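Local coordinates for protein alpha-glucosidase (Bacteroides thetaiotaomicron, PDB 5XFM) that hydrolyses beta-L-arabinopyranosides and alpha-galactosides, as a bifunctional member of glycoside hydrolase family 97, at residues 439-442 with 443-447; 480-484 with 485-489. The protein carries 1 engineered substitution. One frame throughout, in Å; residues are numbered along the deposited sequence.

Overall arrangement
Both contacts are local, and both lie in the glycoside hydrolase 97 region of TIM-barrel type, with centres 13 Å apart. Interaction 1 is the single-turn helix 441-444 and its exit into strand 448-451; interaction 2 is a buried turn in the loop between helix 470-474 and strand 497-498. They meet through one polar link, a probable hydrogen bond of 2.7 Å between Glu442 OE2 and Ser486 OG. In interaction 2 the side chain of Arg481 is about 11 Å from the bound calcium ion, and it bonds the backbone of Glu452, a calcium ligand, as are Glu174 and Glu458.

Interaction 1. Residues 439-442 with 443-447; sequences RGWE and RMYPN
Tyr445 turns the CE2 edge of its ring onto one face of the Trp441 indole, a T-shaped pair with the planes at 85° and the centroid of the tyrosine ring 5.3 Å from that of the five-membered ring. Both side chains run the same way, and Tyr445 CE2 lies 3.9 Å from Trp441 CD1. Met444 reaches the same indole obliquely: Met444 SD is 3.9 Å from Trp441 CD1, a Met-aromatic contact for which a flexible thioether is well suited. Its CG lies anti to the carbonyl carbon (chi1 -67°), which carries the chain back along Gly440 O. This is a single helical turn, 441-444, in the beta-alpha-beta unit between strands 429-432 and 448-451. Gly440 is at the N-cap, with a positive phi that glycine tolerates easily, and Gly440 O accepts a bond from Met444 N at 3.2 Å, in the carbonyl plane. Tyr445 N bonds Trp441 O at 2.8 Å, just where the chain leaves the helix. Polar ends are anchored outside: Trp441 NE1 on Val214 O, Tyr445 OH on Glu417, and Glu442 OE1 on Trp279 NE1. Replacing Tyr445 with an alanine would probably uncover that indole face and leave Glu417 without its hydroxyl partner.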
ATOM      1  N   ARG A 439      -6.382  -2.039  -2.513  1.00 18.28           N
ATOM      2  CA  ARG A 439      -6.306  -3.311  -3.213  1.00 21.85           C
ATOM      3  C   ARG A 439      -6.416  -3.110  -4.725  1.00 19.27           C
ATOM      4  O   ARG A 439      -7.439  -3.433  -5.334  1.00 20.59           O
ATOM      5  CB  ARG A 439      -7.389  -4.246  -2.679  1.00 17.53           C
ATOM      6  CG  ARG A 439      -6.971  -4.964  -1.390  1.00 19.86           C
ATOM      7  CD  ARG A 439      -8.126  -4.987  -0.405  1.00 18.71           C
ATOM      8  NE  ARG A 439      -7.924  -5.842   0.765  1.00 14.29           N
ATOM      9  CZ  ARG A 439      -7.753  -5.392   2.006  1.00 14.73           C
ATOM     10  NH1 ARG A 439      -7.728  -4.089   2.248  1.00 14.63           N
ATOM     11  NH2 ARG A 439      -7.603  -6.247   3.009  1.00 14.95           N
ATOM     12  N   GLY A 440      -5.358  -2.564  -5.323  1.00 17.48           N
ATOM     13  CA  GLY A 440      -5.367  -2.256  -6.739  1.00 19.02           C
ATOM     14  C   GLY A 440      -6.177  -0.999  -7.014  1.00 19.12           C
ATOM     15  O   GLY A 440      -6.650  -0.787  -8.131  1.00 16.73           O
ATOM     16  N   TRP A 441      -6.345  -0.166  -5.991  1.00 14.02           N
ATOM     17  CA  TRP A 441      -7.279   0.952  -6.077  1.00 19.08           C
ATOM     18  C   TRP A 441      -6.881   2.094  -7.033  1.00 19.98           C
ATOM     19  O   TRP A 441      -7.763   2.788  -7.546  1.00 17.39           O
ATOM     20  CB  TRP A 441      -7.533   1.508  -4.666  1.00 18.94           C
ATOM     21  CG  TRP A 441      -8.432   0.605  -3.851  1.00 17.58           C
ATOM     22  CD1 TRP A 441      -8.859  -0.646  -4.197  1.00 15.23           C
ATOM     23  CD2 TRP A 441      -9.051   0.905  -2.592  1.00 18.60           C
ATOM     24  NE1 TRP A 441      -9.685  -1.150  -3.224  1.00 21.06           N
ATOM     25  CE2 TRP A 441      -9.821  -0.220  -2.227  1.00 19.18           C
ATOM     26  CE3 TRP A 441      -9.025   2.011  -1.733  1.00 19.37           C
ATOM     27  CZ2 TRP A 441     -10.557  -0.271  -1.042  1.00 14.54           C
ATOM     28  CZ3 TRP A 441      -9.758   1.959  -0.557  1.00 15.58           C
ATOM     29  CH2 TRP A 441     -10.512   0.825  -0.221  1.00 16.69           C
ATOM     30  N   GLU A 442      -5.587   2.261  -7.318  1.00 14.64           N
ATOM     31  CA  GLU A 442      -5.145   3.292  -8.265  1.00 12.71           C
ATOM     32  C   GLU A 442      -5.731   3.058  -9.661  1.00 24.68           C
ATOM     33  O   GLU A 442      -6.175   3.997 -10.331  1.00 22.50           O
ATOM     34  CB  GLU A 442      -3.612   3.331  -8.367  1.00 15.30           C
ATOM     35  CG  GLU A 442      -2.864   3.828  -7.123  1.00 21.84           C
ATOM     36  CD  GLU A 442      -2.453   2.705  -6.185  1.00 24.52           C
ATOM     37  OE1 GLU A 442      -3.041   1.604  -6.284  1.00 25.69           O
ATOM     38  OE2 GLU A 442      -1.532   2.918  -5.362  1.00 14.77           O
ATOM     39  N   ARG A 443      -5.740   1.801 -10.093  1.00 18.45           N
ATOM     40  CA  ARG A 443      -6.287   1.461 -11.392  1.00 14.44           C
ATOM     41  C   ARG A 443      -7.805   1.432 -11.330  1.00 21.72           C
ATOM     42  O   ARG A 443      -8.474   1.920 -12.237  1.00 23.91           O
ATOM     43  CB  ARG A 443      -5.755   0.115 -11.881  1.00 25.78           C
ATOM     44  CG  ARG A 443      -6.167  -0.207 -13.305  1.00 19.89           C
ATOM     45  CD  ARG A 443      -5.122  -1.051 -14.000  1.00 21.23           C
ATOM     46  NE  ARG A 443      -5.516  -1.364 -15.372  1.00 28.41           N
ATOM     47  CZ  ARG A 443      -5.283  -0.557 -16.404  1.00 33.55           C
ATOM     48  NH1 ARG A 443      -4.673   0.610 -16.209  1.00 26.48           N
ATOM     49  NH2 ARG A 443      -5.664  -0.908 -17.629  1.00 29.52           N
ATOM     50  N   MET A 444      -8.351   0.845 -10.269  1.00 14.64           N
ATOM     51  CA  MET A 444      -9.797   0.751 -10.146  1.00 19.33           C
ATOM     52  C   MET A 444     -10.481   2.125 -10.068  1.00 22.40           C
ATOM     53  O   MET A 444     -11.571   2.298 -10.619  1.00 19.20           O
ATOM     54  CB  MET A 444     -10.165  -0.103  -8.937  1.00 14.90           C
ATOM     55  CG  MET A 444      -9.762  -1.553  -9.108  1.00 19.61           C
ATOM     56  SD  MET A 444      -9.570  -2.469  -7.576  1.00 16.95           S
ATOM     57  CE  MET A 444     -11.273  -2.629  -7.048  1.00 15.84           C
ATOM     58  N   TYR A 445      -9.833   3.094  -9.413  1.00 21.07           N
ATOM     59  CA  TYR A 445     -10.413   4.432  -9.199  1.00 19.45           C
ATOM     60  C   TYR A 445      -9.502   5.580  -9.658  1.00 17.88           C
ATOM     61  O   TYR A 445      -8.502   5.880  -9.006  1.00 16.84           O
ATOM     62  CB  TYR A 445     -10.747   4.628  -7.720  1.00 18.95           C
ATOM     63  CG  TYR A 445     -11.572   3.511  -7.123  1.00 24.97           C
ATOM     64  CD1 TYR A 445     -12.949   3.462  -7.304  1.00 21.39           C
ATOM     65  CD2 TYR A 445     -10.967   2.493  -6.391  1.00 15.70           C
ATOM     66  CE1 TYR A 445     -13.702   2.438  -6.759  1.00 22.36           C
ATOM     67  CE2 TYR A 445     -11.705   1.473  -5.849  1.00 14.64           C
ATOM     68  CZ  TYR A 445     -13.070   1.445  -6.033  1.00 24.07           C
ATOM     69  OH  TYR A 445     -13.806   0.417  -5.488  1.00 33.39           O
ATOM     70  N   PRO A 446      -9.881   6.259 -10.754  1.00 19.16           N
ATOM     71  CA  PRO A 446      -9.092   7.330 -11.387  1.00 21.02           C
ATOM     72  C   PRO A 446      -8.715   8.476 -10.447  1.00 19.54           C
ATOM     73  O   PRO A 446      -7.687   9.116 -10.669  1.00 26.97           O
ATOM     74  CB  PRO A 446     -10.021   7.847 -12.492  1.00 19.65           C
ATOM     75  CG  PRO A 446     -10.941   6.710 -12.786  1.00 25.65           C
ATOM     76  CD  PRO A 446     -11.130   5.981 -11.485  1.00 22.14           C
ATOM     77  N   ASN A 447      -9.527   8.734  -9.426  1.00 15.52           N
ATOM     78  CA  ASN A 447      -9.274   9.861  -8.522  1.00 21.88           C
ATOM     79  C   ASN A 447      -8.699   9.444  -7.167  1.00 18.39           C
ATOM     80  O   ASN A 447      -8.543  10.265  -6.268  1.00 15.45           O
ATOM     81  CB  ASN A 447     -10.557  10.677  -8.318  1.00 18.70           C
ATOM     82  CG  ASN A 447     -11.723   9.832  -7.828  1.00 17.73           C
ATOM     83  OD1 ASN A 447     -11.920   8.695  -8.267  1.00 17.36           O
ATOM     84  ND2 ASN A 447     -12.513  10.396  -6.930  1.00 12.66           N
TER

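Interaction 2. Residues 480-484 with 485-489; sequences IRNTV and GSMEF
Arg481 curls back on the chain that follows it and grips two successive carbonyls with the edge of its guanidinium. Arg481 NH2 gives the firm bond, 2.9 Å to Ser486 O, which lies close to the guanidinium plane; NH1 adds weak bonds to Ser486 O and to Gly485 O. Gly485 O is also taken by Asn482 ND2 at 2.8 Å, the donor tilted 27° from the carbonyl plane, so two side chains share this one buried oxygen. Met487 packs against both. Met487 CB sits over one face of the guanidinium and 3.2 Å from Asn482 ND2, while Met487 SD packs 3.6 Å from Arg481 CG. An extended start, with CG anti to the backbone N (chi1 -175°), and a bend at chi3 bring Met487 CE to Asn482 CB at 3.8 Å. Gly485 has a fully extended backbone, and a beta carbon there would probably run into Val484 O, which suits the site to glycine.

Further out, Arg481 NE and NH2 bond the carbonyls of Ala453 and Glu452, so arginine, with N-H groups fanned round the edge of a flat group, suits a place surrounded by backbone oxygens. Asn482 OD1 accepts from Gln523 N, which fixes the rotation of its amide. A weak bond from Gly485 N to Asn482 O closes the turn. The result is a buried loop of the TIM-barrel-type domain, clamped by Arg481 to the chain segment that supplies the calcium ligand Glu452.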
ATOM      1  N   ILE A 480       7.160  -4.582   1.241  1.00 17.06           N
ATOM      2  CA  ILE A 480       5.873  -5.072   1.743  1.00 17.62           C
ATOM      3  C   ILE A 480       4.712  -4.075   1.553  1.00 21.65           C
ATOM      4  O   ILE A 480       4.042  -4.096   0.522  1.00 18.87           O
ATOM      5  CB  ILE A 480       5.976  -5.466   3.245  1.00 14.46           C
ATOM      6  CG1 ILE A 480       7.145  -6.436   3.457  1.00 16.28           C
ATOM      7  CG2 ILE A 480       4.685  -6.112   3.735  1.00 11.08           C
ATOM      8  CD1 ILE A 480       7.373  -6.849   4.885  1.00 15.24           C
ATOM      9  N   ARG A 481       4.469  -3.202   2.526  1.00 17.59           N
ATOM     10  CA  ARG A 481       3.267  -2.364   2.481  1.00 21.75           C
ATOM     11  C   ARG A 481       3.162  -1.539   1.199  1.00 18.85           C
ATOM     12  O   ARG A 481       2.113  -1.507   0.559  1.00 16.75           O
ATOM     13  CB  ARG A 481       3.211  -1.430   3.696  1.00 17.34           C
ATOM     14  CG  ARG A 481       2.231  -0.255   3.555  1.00 15.39           C
ATOM     15  CD  ARG A 481       0.773  -0.690   3.362  1.00 19.62           C
ATOM     16  NE  ARG A 481      -0.098   0.476   3.221  1.00 20.22           N
ATOM     17  CZ  ARG A 481      -0.288   1.142   2.087  1.00 21.08           C
ATOM     18  NH1 ARG A 481       0.300   0.738   0.966  1.00 18.27           N
ATOM     19  NH2 ARG A 481      -1.078   2.209   2.069  1.00 20.88           N
ATOM     20  N   ASN A 482       4.254  -0.883   0.830  1.00 19.85           N
ATOM     21  CA  ASN A 482       4.233   0.085  -0.258  1.00 17.30           C
ATOM     22  C   ASN A 482       4.358  -0.560  -1.650  1.00 21.27           C
ATOM     23  O   ASN A 482       3.998   0.054  -2.662  1.00 24.04           O
ATOM     24  CB  ASN A 482       5.335   1.127  -0.008  1.00 19.11           C
ATOM     25  CG  ASN A 482       5.162   2.385  -0.834  1.00 18.46           C
ATOM     26  OD1 ASN A 482       6.133   3.069  -1.146  1.00 24.23           O
ATOM     27  ND2 ASN A 482       3.921   2.694  -1.195  1.00 17.82           N
ATOM     28  N   THR A 483       4.839  -1.803  -1.706  1.00 23.32           N
ATOM     29  CA  THR A 483       5.017  -2.493  -2.986  1.00 13.24           C
ATOM     30  C   THR A 483       3.682  -2.833  -3.657  1.00 15.75           C
ATOM     31  O   THR A 483       3.615  -2.964  -4.876  1.00 22.04           O
ATOM     32  CB  THR A 483       5.862  -3.803  -2.829  1.00 21.08           C
ATOM     33  OG1 THR A 483       6.462  -4.145  -4.078  1.00 19.12           O
ATOM     34  CG2 THR A 483       5.020  -4.982  -2.353  1.00 20.12           C
ATOM     35  N   VAL A 484       2.623  -3.000  -2.874  1.00 19.75           N
ATOM     36  CA  VAL A 484       1.322  -3.315  -3.458  1.00 17.14           C
ATOM     37  C   VAL A 484       0.431  -2.089  -3.614  1.00 23.16           C
ATOM     38  O   VAL A 484      -0.691  -2.200  -4.111  1.00 25.63           O
ATOM     39  CB  VAL A 484       0.550  -4.359  -2.616  1.00 17.62           C
ATOM     40  CG1 VAL A 484       1.358  -5.646  -2.483  1.00 15.13           C
ATOM     41  CG2 VAL A 484       0.210  -3.791  -1.254  1.00 15.32           C
ATOM     42  N   GLY A 485       0.906  -0.921  -3.188  1.00 20.22           N
ATOM     43  CA  GLY A 485       0.080   0.267  -3.301  1.00 20.41           C
ATOM     44  C   GLY A 485       0.602   1.547  -2.675  1.00 23.01           C
ATOM     45  O   GLY A 485       1.513   1.527  -1.840  1.00 21.46           O
ATOM     46  N   SER A 486      -0.008   2.663  -3.074  1.00 25.31           N
ATOM     47  CA  SER A 486       0.360   3.983  -2.574  1.00 19.32           C
ATOM     48  C   SER A 486       0.291   4.047  -1.062  1.00 15.83           C
ATOM     49  O   SER A 486      -0.680   3.602  -0.447  1.00 24.93           O
ATOM     50  CB  SER A 486      -0.544   5.066  -3.169  1.00 21.61           C
ATOM     51  OG  SER A 486      -0.339   5.216  -4.555  1.00 19.21           O
ATOM     52  N   MET A 487       1.328   4.626  -0.473  1.00 13.65           N
ATOM     53  CA  MET A 487       1.431   4.765   0.974  1.00 15.87           C
ATOM     54  C   MET A 487       1.637   6.226   1.367  1.00 14.25           C
ATOM     55  O   MET A 487       2.706   6.794   1.133  1.00 13.23           O
ATOM     56  CB  MET A 487       2.580   3.907   1.496  1.00 16.77           C
ATOM     57  CG  MET A 487       2.721   3.867   2.996  1.00 17.74           C
ATOM     58  SD  MET A 487       4.084   2.784   3.455  1.00 17.81           S
ATOM     59  CE  MET A 487       5.485   3.691   2.800  1.00 16.14           C
ATOM     60  N   GLU A 488       0.606   6.838   1.938  1.00 14.23           N
ATOM     61  CA  GLU A 488       0.673   8.245   2.335  1.00 21.16           C
ATOM     62  C   GLU A 488       1.306   8.339   3.712  1.00 21.41           C
ATOM     63  O   GLU A 488       0.611   8.350   4.731  1.00 22.03           O
ATOM     64  CB  GLU A 488      -0.716   8.885   2.344  1.00 15.47           C
ATOM     65  CG  GLU A 488      -0.846  10.046   1.377  1.00 25.97           C
ATOM     66  CD  GLU A 488      -0.297  11.358   1.938  1.00 36.47           C
ATOM     67  OE1 GLU A 488      -0.325  11.549   3.172  1.00 33.34           O
ATOM     68  OE2 GLU A 488       0.185  12.196   1.148  1.00 53.20           O
ATOM     69  N   PHE A 489       2.633   8.389   3.739  1.00 21.25           N
ATOM     70  CA  PHE A 489       3.380   8.207   4.979  1.00 21.03           C
ATOM     71  C   PHE A 489       3.591   9.515   5.746  1.00 18.29           C
ATOM     72  O   PHE A 489       3.697   9.511   6.973  1.00 25.79           O
ATOM     73  CB  PHE A 489       4.732   7.545   4.674  1.00 25.31           C
ATOM     74  CG  PHE A 489       5.538   7.216   5.898  1.00 19.64           C
ATOM     75  CD1 PHE A 489       5.294   6.054   6.612  1.00 21.03           C
ATOM     76  CD2 PHE A 489       6.539   8.069   6.334  1.00 23.94           C
ATOM     77  CE1 PHE A 489       6.033   5.746   7.745  1.00 22.47           C
ATOM     78  CE2 PHE A 489       7.281   7.770   7.464  1.00 25.52           C
ATOM     79  CZ  PHE A 489       7.028   6.603   8.169  1.00 22.80           C
TER